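Local coordinates for protein lipase (Streptomyces rimosus, PDB 5MAL) that hydrolyses triacylglycerols and other carboxylic esters, preferring medium-length acyl chains, and also cleaves palmitoyl-CoA as a secreted GDSL-family serine esterase, at residues Y4-D9 and L74-I79; Y141-K146 and A166-N171. One frame throughout, in Å; residues are numbered along the deposited sequence.

Contact 1 (Y4-D9 and L74-I79); sequences YVALGD and LVSITI
Strands 4-8 and 74-78 lie side by side in the middle of the parallel sheet of an SGNH hydrolase, and the C-terminal end of the first runs into G8, D9 and S10 of the GDS motif, S10 being the nucleophile. Their axes run 15° apart. The V5 N donates to L74 O, S76 N to V5 O and L7 N to S76 O, the ladder of a parallel pair. On the face bearing Y4, A6 and S76, CG of Y4 is anti to its backbone N (chi1 171°), which lays the ring along the sheet with its OH 2.6 Å from S76 OG. CD2 of L74 sits over one face of that ring, 4.0 Å from its centroid, in a CH-pi contact. S76 OG also meets a water at 2.6 Å, and this water donates to L7 O, at 2.8 Å. The other face is greasy: L7 CD1 rests 3.6 Å from V75 CG1, while L7 CB touches I77 CD1. Toward the C-terminal ends, G8 has a positive phi of 127°, and a CB there would run into T78 O. D9 N donates to T78 O over 2.9 Å, and T78 OG1 gives its proton to D9 OD1 at 2.8 Å, coming from above the carboxylate plane. D9 is the N-cap of the helix that follows, its OD1 capping Y11 N; OD2 is probably hydrogen-bonded to the Y141 hydroxyl, and T78 OG1 is hydrogen-bonded to S12 OG as well. The D9 carboxylate is thus gripped through both oxygens, which fixes its rotation beside the nucleophile and ties the start of the S10 helix to the end of strand 74-78.

Contact 2 (Y141-K146 and A166-N171); sequences YPRFYK and AADDIN
A167, on helix 159-180, meets the loop that leaves strand 135-139; the two are successive elements of the alpha/beta fold, and the loop lies across one side of the helix. The methyl CB of A167 rests 3.8 Å from R143 CA and equally near P142 O, bringing the backbones close together. D168 follows at the more exposed margin, where its OD1 accepts from R143 NH1 at 3.1 Å in a salt bridge. The nitrogen comes from the syn side of the carboxylate, 27° out of its plane, and the guanidinium and carboxylate planes stand 82° apart; a bend at chi3 of R143 (-58°) folds the guanidinium back to bring NH1 there. I170 supplies the apolar part, its CG2 lying 3.7 Å from Y141 CD2 and its CD1 near CE2 of the same ring. I170 also packs against I112 and L116 of helix 98-130. N171 closes the segment with a two-point clasp on one residue, its amide bonded to both backbone polar groups of Y141. An alanine here would probably leave the buried N and O of Y141 without these mates and let the start of the loop shift. OD1 receives Y141 N in the carbonyl plane, on a lone pair, at 2.9 Å, while ND2 donates to Y141 O at 2.7 Å, with that oxygen close to the amide plane.

Overall arrangement
Contact 1 is wholly buried and joins two neighbouring strands of the central sheet, whereas contact 2, on the other side of the chain's centre, ties a loop to a helix and reaches partly exposed ground at its salt bridge. Backbone-to-backbone bonds are most of the hydrogen bonds of contact 1; in contact 2 the polar bonds all use a side chain, beside apolar packing of I170 and A167. Their centres are 19 Å apart, yet they touch where the Y141 hydroxyl approaches D9 OD2 to 2.6 Å in a probable hydrogen bond. Through Y141, gripped at its backbone by the helix, contact 2 is thus linked to the strand end beside S10, with H216 also nearby.

Contact 1 (Y4-D9 and L74-I79)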
ATOM      1  N   TYR A   4     -10.516 -11.805   9.823  1.00  8.10           N
ATOM      2  CA  TYR A   4      -9.498 -10.938   9.268  1.00  8.16           C
ATOM      3  C   TYR A   4     -10.163 -10.033   8.248  1.00  9.44           C
ATOM      4  O   TYR A   4     -10.753 -10.513   7.280  1.00  9.82           O
ATOM      5  CB  TYR A   4      -8.397 -11.797   8.636  1.00  9.04           C
ATOM      6  CG  TYR A   4      -7.356 -11.062   7.816  1.00  8.73           C
ATOM      7  CD1 TYR A   4      -6.963  -9.762   8.131  1.00  8.00           C
ATOM      8  CD2 TYR A   4      -6.753 -11.684   6.715  1.00  7.08           C
ATOM      9  CE1 TYR A   4      -5.976  -9.106   7.377  1.00  6.62           C
ATOM     10  CE2 TYR A   4      -5.797 -11.026   5.954  1.00  7.35           C
ATOM     11  CZ  TYR A   4      -5.411  -9.746   6.293  1.00  6.99           C
ATOM     12  OH  TYR A   4      -4.458  -9.094   5.549  1.00  7.09           O
ATOM     13  N   VAL A   5     -10.109  -8.727   8.476  1.00  8.01           N
ATOM     14  CA  VAL A   5     -10.537  -7.804   7.430  1.00  8.83           C
ATOM     15  C   VAL A   5      -9.326  -7.131   6.819  1.00  9.51           C
ATOM     16  O   VAL A   5      -8.523  -6.518   7.525  1.00  8.04           O
ATOM     17  CB  VAL A   5     -11.478  -6.727   7.937  1.00  7.02           C
ATOM     18  CG1 VAL A   5     -11.885  -5.816   6.778  1.00  7.52           C
ATOM     19  CG2 VAL A   5     -12.718  -7.365   8.600  1.00  9.31           C
ATOM     20  N   ALA A   6      -9.205  -7.241   5.503  1.00  9.01           N
ATOM     21  CA  ALA A   6      -8.097  -6.611   4.803  1.00  4.79           C
ATOM     22  C   ALA A   6      -8.608  -5.439   3.982  1.00  7.60           C
ATOM     23  O   ALA A   6      -9.300  -5.610   2.984  1.00  7.25           O
ATOM     24  CB  ALA A   6      -7.390  -7.613   3.928  1.00  6.18           C
ATOM     25  N   LEU A   7      -8.243  -4.248   4.436  1.00  6.44           N
ATOM     26  CA  LEU A   7      -8.656  -2.986   3.840  1.00  8.07           C
ATOM     27  C   LEU A   7      -7.565  -2.394   2.995  1.00  7.78           C
ATOM     28  O   LEU A   7      -6.408  -2.791   3.087  1.00  9.04           O
ATOM     29  CB  LEU A   7      -8.978  -1.960   4.927  1.00  7.85           C
ATOM     30  CG  LEU A   7      -9.883  -2.404   6.057  1.00  6.65           C
ATOM     31  CD1 LEU A   7      -9.751  -1.360   7.130  1.00  5.93           C
ATOM     32  CD2 LEU A   7     -11.302  -2.508   5.520  1.00 10.08           C
ATOM     33  N   GLY A   8      -7.928  -1.386   2.219  1.00  6.83           N
ATOM     34  CA  GLY A   8      -6.915  -0.552   1.624  1.00  8.57           C
ATOM     35  C   GLY A   8      -7.006  -0.391   0.134  1.00 10.78           C
ATOM     36  O   GLY A   8      -8.076  -0.581  -0.463  1.00  8.53           O
ATOM     37  N   ASP A   9      -5.867  -0.027  -0.459  1.00  8.38           N
ATOM     38  CA  ASP A   9      -5.808   0.299  -1.872  1.00  8.77           C
ATOM     39  C   ASP A   9      -5.164  -0.834  -2.634  1.00  7.70           C
ATOM     40  O   ASP A   9      -5.233  -1.975  -2.212  1.00  8.54           O
ATOM     41  CB  ASP A   9      -5.059   1.603  -2.107  1.00  8.73           C
ATOM     42  CG  ASP A   9      -3.690   1.625  -1.459  1.00  8.49           C
ATOM     43  OD1 ASP A   9      -3.098   0.546  -1.221  1.00  9.55           O
ATOM     44  OD2 ASP A   9      -3.197   2.739  -1.206  1.00 11.91           O
ATOM     45  N   LEU A  74      -8.378  -9.316  13.271  1.00  8.53           N
ATOM     46  CA  LEU A  74      -7.227  -8.743  12.588  1.00  8.26           C
ATOM     47  C   LEU A  74      -7.690  -7.786  11.509  1.00  7.29           C
ATOM     48  O   LEU A  74      -8.605  -8.093  10.750  1.00  7.70           O
ATOM     49  CB  LEU A  74      -6.361  -9.853  11.988  1.00  8.72           C
ATOM     50  CG  LEU A  74      -5.127  -9.463  11.168  1.00 10.51           C
ATOM     51  CD1 LEU A  74      -4.097  -8.712  12.020  1.00  9.85           C
ATOM     52  CD2 LEU A  74      -4.487 -10.684  10.516  1.00  8.28           C
ATOM     53  N   VAL A  75      -7.082  -6.607  11.470  1.00  6.59           N
ATOM     54  CA  VAL A  75      -7.318  -5.681  10.384  1.00  7.23           C
ATOM     55  C   VAL A  75      -5.971  -5.303   9.784  1.00  8.19           C
ATOM     56  O   VAL A  75      -5.037  -4.965  10.510  1.00  9.36           O
ATOM     57  CB  VAL A  75      -8.047  -4.401  10.849  1.00  8.06           C
ATOM     58  CG1 VAL A  75      -8.186  -3.417   9.698  1.00  7.48           C
ATOM     59  CG2 VAL A  75      -9.403  -4.742  11.435  1.00  6.76           C
ATOM     60  N   SER A  76      -5.861  -5.381   8.467  1.00  6.44           N
ATOM     61  CA  SER A  76      -4.678  -4.849   7.803  1.00  6.71           C
ATOM     62  C   SER A  76      -5.089  -3.729   6.867  1.00  4.50           C
ATOM     63  O   SER A  76      -6.213  -3.701   6.367  1.00  6.33           O
ATOM     64  CB  SER A  76      -3.921  -5.931   7.027  1.00  6.74           C
ATOM     65  OG  SER A  76      -4.743  -6.528   6.044  1.00  6.81           O
ATOM     66  N   ILE A  77      -4.171  -2.811   6.594  1.00  5.41           N
ATOM     67  CA  ILE A  77      -4.499  -1.752   5.656  1.00  8.39           C
ATOM     68  C   ILE A  77      -3.256  -1.094   5.087  1.00  7.82           C
ATOM     69  O   ILE A  77      -2.259  -0.932   5.786  1.00  6.79           O
ATOM     70  CB  ILE A  77      -5.398  -0.689   6.331  1.00  7.47           C
ATOM     71  CG1 ILE A  77      -5.904   0.326   5.300  1.00  9.91           C
ATOM     72  CG2 ILE A  77      -4.661  -0.021   7.507  1.00  6.32           C
ATOM     73  CD1 ILE A  77      -7.039   1.203   5.825  1.00 11.01           C
ATOM     74  N   THR A  78      -3.307  -0.798   3.792  1.00  5.59           N
ATOM     75  CA  THR A  78      -2.450   0.208   3.178  1.00  4.71           C
ATOM     76  C   THR A  78      -3.421   1.230   2.610  1.00  6.06           C
ATOM     77  O   THR A  78      -4.324   0.876   1.880  1.00  7.64           O
ATOM     78  CB  THR A  78      -1.524  -0.344   2.052  1.00  7.87           C
ATOM     79  OG1 THR A  78      -2.320  -0.933   1.025  1.00  7.10           O
ATOM     80  CG2 THR A  78      -0.557  -1.388   2.586  1.00  6.22           C
ATOM     81  N   ILE A  79      -3.298   2.490   3.005  1.00  7.85           N
ATOM     82  CA  ILE A  79      -4.155   3.520   2.422  1.00  8.41           C
ATOM     83  C   ILE A  79      -3.484   4.859   2.587  1.00  8.04           C
ATOM     84  O   ILE A  79      -2.715   5.062   3.528  1.00 10.48           O
ATOM     85  CB  ILE A  79      -5.561   3.568   3.069  1.00  6.83           C
ATOM     86  CG1 ILE A  79      -6.557   4.292   2.153  1.00  8.21           C
ATOM     87  CG2 ILE A  79      -5.510   4.225   4.437  1.00 11.62           C
ATOM     88  CD1 ILE A  79      -6.888   3.539   0.867  1.00 10.41           C
TER
HETATM   89  O   HOH W   1      -4.938  -5.044   3.877  1.00  9.23           O

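Contact 2 (Y141-K146 and A166-N171)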
ATOM      1  N   TYR A 141       4.325   1.788   2.416  1.00 10.38           N
ATOM      2  CA  TYR A 141       4.638   1.602   1.008  1.00  8.08           C
ATOM      3  C   TYR A 141       6.137   1.463   0.885  1.00  8.18           C
ATOM      4  O   TYR A 141       6.881   1.957   1.724  1.00 10.72           O
ATOM      5  CB  TYR A 141       4.140   2.781   0.169  1.00  9.14           C
ATOM      6  CG  TYR A 141       2.656   3.004   0.241  1.00  7.26           C
ATOM      7  CD1 TYR A 141       1.800   2.381  -0.647  1.00 12.07           C
ATOM      8  CD2 TYR A 141       2.108   3.841   1.213  1.00  8.68           C
ATOM      9  CE1 TYR A 141       0.424   2.580  -0.581  1.00 11.67           C
ATOM     10  CE2 TYR A 141       0.741   4.052   1.290  1.00  7.65           C
ATOM     11  CZ  TYR A 141      -0.097   3.430   0.390  1.00  8.64           C
ATOM     12  OH  TYR A 141      -1.456   3.622   0.446  1.00 10.29           O
ATOM     13  N   PRO A 142       6.602   0.780  -0.167  1.00 11.26           N
ATOM     14  CA  PRO A 142       8.052   0.669  -0.297  1.00 11.34           C
ATOM     15  C   PRO A 142       8.597   1.914  -0.972  1.00  9.02           C
ATOM     16  O   PRO A 142       7.881   2.504  -1.782  1.00 11.56           O
ATOM     17  CB  PRO A 142       8.226  -0.570  -1.185  1.00  9.73           C
ATOM     18  CG  PRO A 142       7.013  -0.537  -2.082  1.00  8.87           C
ATOM     19  CD  PRO A 142       5.883   0.022  -1.207  1.00  9.96           C
ATOM     20  N   ARG A 143       9.807   2.330  -0.620  1.00 10.99           N
ATOM     21  CA  ARG A 143      10.540   3.237  -1.488  1.00  8.20           C
ATOM     22  C   ARG A 143      10.630   2.547  -2.836  1.00  9.93           C
ATOM     23  O   ARG A 143      10.940   1.352  -2.901  1.00 13.47           O
ATOM     24  CB  ARG A 143      11.934   3.551  -0.929  1.00 10.70           C
ATOM     25  CG  ARG A 143      11.964   4.650   0.111  1.00 13.67           C
ATOM     26  CD  ARG A 143      13.395   4.939   0.518  1.00 18.94           C
ATOM     27  NE  ARG A 143      14.012   3.733   1.044  1.00 17.19           N
ATOM     28  CZ  ARG A 143      14.124   3.454   2.335  1.00 19.68           C
ATOM     29  NH1 ARG A 143      13.681   4.320   3.240  1.00 20.25           N
ATOM     30  NH2 ARG A 143      14.699   2.318   2.716  1.00 23.72           N
ATOM     31  N   PHE A 144      10.346   3.274  -3.909  1.00  6.84           N
ATOM     32  CA  PHE A 144      10.256   2.651  -5.220  1.00 11.34           C
ATOM     33  C   PHE A 144      11.616   2.340  -5.846  1.00 10.46           C
ATOM     34  O   PHE A 144      11.719   1.443  -6.679  1.00  8.70           O
ATOM     35  CB  PHE A 144       9.475   3.534  -6.189  1.00 11.75           C
ATOM     36  CG  PHE A 144       7.981   3.534  -5.975  1.00 16.51           C
ATOM     37  CD1 PHE A 144       7.363   2.583  -5.186  1.00 15.64           C
ATOM     38  CD2 PHE A 144       7.190   4.486  -6.606  1.00 21.44           C
ATOM     39  CE1 PHE A 144       5.991   2.588  -5.003  1.00 16.50           C
ATOM     40  CE2 PHE A 144       5.812   4.510  -6.424  1.00 21.00           C
ATOM     41  CZ  PHE A 144       5.213   3.556  -5.617  1.00 23.32           C
ATOM     42  N   TYR A 145      12.646   3.100  -5.473  1.00 10.13           N
ATOM     43  CA  TYR A 145      13.919   3.055  -6.189  1.00 11.08           C
ATOM     44  C   TYR A 145      15.127   2.805  -5.309  1.00 10.03           C
ATOM     45  O   TYR A 145      15.199   3.294  -4.175  1.00 14.38           O
ATOM     46  CB  TYR A 145      14.133   4.375  -6.946  1.00  9.19           C
ATOM     47  CG  TYR A 145      13.182   4.530  -8.083  1.00  8.39           C
ATOM     48  CD1 TYR A 145      13.381   3.827  -9.260  1.00  8.33           C
ATOM     49  CD2 TYR A 145      12.067   5.362  -7.986  1.00 10.20           C
ATOM     50  CE1 TYR A 145      12.509   3.936 -10.312  1.00  7.33           C
ATOM     51  CE2 TYR A 145      11.183   5.483  -9.046  1.00  9.92           C
ATOM     52  CZ  TYR A 145      11.412   4.764 -10.206  1.00 13.30           C
ATOM     53  OH  TYR A 145      10.564   4.846 -11.291  1.00 14.39           O
ATOM     54  N   LYS A 146      16.080   2.056  -5.850  1.00 10.56           N
ATOM     55  CA  LYS A 146      17.422   2.013  -5.294  1.00 12.67           C
ATOM     56  C   LYS A 146      18.200   3.129  -5.962  1.00 16.96           C
ATOM     57  O   LYS A 146      18.229   3.211  -7.193  1.00 17.26           O
ATOM     58  CB  LYS A 146      18.110   0.676  -5.557  1.00 12.55           C
ATOM     59  CG  LYS A 146      19.599   0.716  -5.232  1.00 18.55           C
ATOM     60  CD  LYS A 146      20.327  -0.476  -5.836  1.00 25.23           C
ATOM     61  CE  LYS A 146      21.639  -0.779  -5.105  1.00 32.50           C
ATOM     62  NZ  LYS A 146      22.162   0.415  -4.374  1.00 38.19           N
ATOM     63  N   ALA A 166       8.827  10.889  -1.090  1.00 11.12           N
ATOM     64  CA  ALA A 166       7.382  10.810  -0.924  1.00 12.81           C
ATOM     65  C   ALA A 166       7.022   9.555  -0.148  1.00 11.63           C
ATOM     66  O   ALA A 166       6.209   9.594   0.758  1.00 10.33           O
ATOM     67  CB  ALA A 166       6.682  10.818  -2.274  1.00 13.66           C
ATOM     68  N   ALA A 167       7.628   8.433  -0.518  1.00  9.55           N
ATOM     69  CA  ALA A 167       7.421   7.191   0.220  1.00 12.72           C
ATOM     70  C   ALA A 167       7.870   7.357   1.663  1.00 12.71           C
ATOM     71  O   ALA A 167       7.148   6.993   2.593  1.00 12.52           O
ATOM     72  CB  ALA A 167       8.178   6.053  -0.431  1.00  9.42           C
ATOM     73  N   ASP A 168       9.070   7.906   1.846  1.00 12.29           N
ATOM     74  CA  ASP A 168       9.586   8.145   3.186  1.00 12.54           C
ATOM     75  C   ASP A 168       8.605   9.000   3.977  1.00 12.25           C
ATOM     76  O   ASP A 168       8.281   8.687   5.128  1.00 11.79           O
ATOM     77  CB  ASP A 168      10.960   8.817   3.134  1.00 14.27           C
ATOM     78  CG  ASP A 168      12.062   7.866   2.713  1.00 14.08           C
ATOM     79  OD1 ASP A 168      11.784   6.661   2.577  1.00 13.35           O
ATOM     80  OD2 ASP A 168      13.214   8.329   2.537  1.00 16.96           O
ATOM     81  N   ASP A 169       8.103  10.055   3.338  1.00 11.43           N
ATOM     82  CA  ASP A 169       7.133  10.954   3.977  1.00 12.35           C
ATOM     83  C   ASP A 169       5.894  10.187   4.385  1.00 10.68           C
ATOM     84  O   ASP A 169       5.441  10.309   5.521  1.00 10.26           O
ATOM     85  CB  ASP A 169       6.720  12.102   3.051  1.00 12.59           C
ATOM     86  CG  ASP A 169       7.777  13.199   2.946  1.00 14.34           C
ATOM     87  OD1 ASP A 169       8.861  13.079   3.549  1.00 14.95           O
ATOM     88  OD2 ASP A 169       7.517  14.184   2.235  1.00 15.07           O
ATOM     89  N   ILE A 170       5.336   9.400   3.464  1.00 10.09           N
ATOM     90  CA  ILE A 170       4.056   8.774   3.759  1.00  9.64           C
ATOM     91  C   ILE A 170       4.232   7.725   4.835  1.00 10.23           C
ATOM     92  O   ILE A 170       3.337   7.562   5.676  1.00 13.61           O
ATOM     93  CB  ILE A 170       3.364   8.176   2.499  1.00 12.85           C
ATOM     94  CG1 ILE A 170       1.867   7.996   2.764  1.00 11.27           C
ATOM     95  CG2 ILE A 170       4.018   6.884   2.028  1.00  9.62           C
ATOM     96  CD1 ILE A 170       1.055   7.854   1.509  1.00 13.66           C
ATOM     97  N   ASN A 171       5.386   7.056   4.850  1.00  9.60           N
ATOM     98  CA  ASN A 171       5.661   6.034   5.860  1.00  9.42           C
ATOM     99  C   ASN A 171       5.876   6.636   7.244  1.00 14.25           C
ATOM    100  O   ASN A 171       5.440   6.070   8.247  1.00 12.47           O
ATOM    101  CB  ASN A 171       6.865   5.195   5.453  1.00 11.01           C
ATOM    102  CG  ASN A 171       6.541   4.276   4.300  1.00 14.49           C
ATOM    103  OD1 ASN A 171       5.386   3.871   4.141  1.00 10.03           O
ATOM    104  ND2 ASN A 171       7.543   3.953   3.479  1.00 11.63           N
TER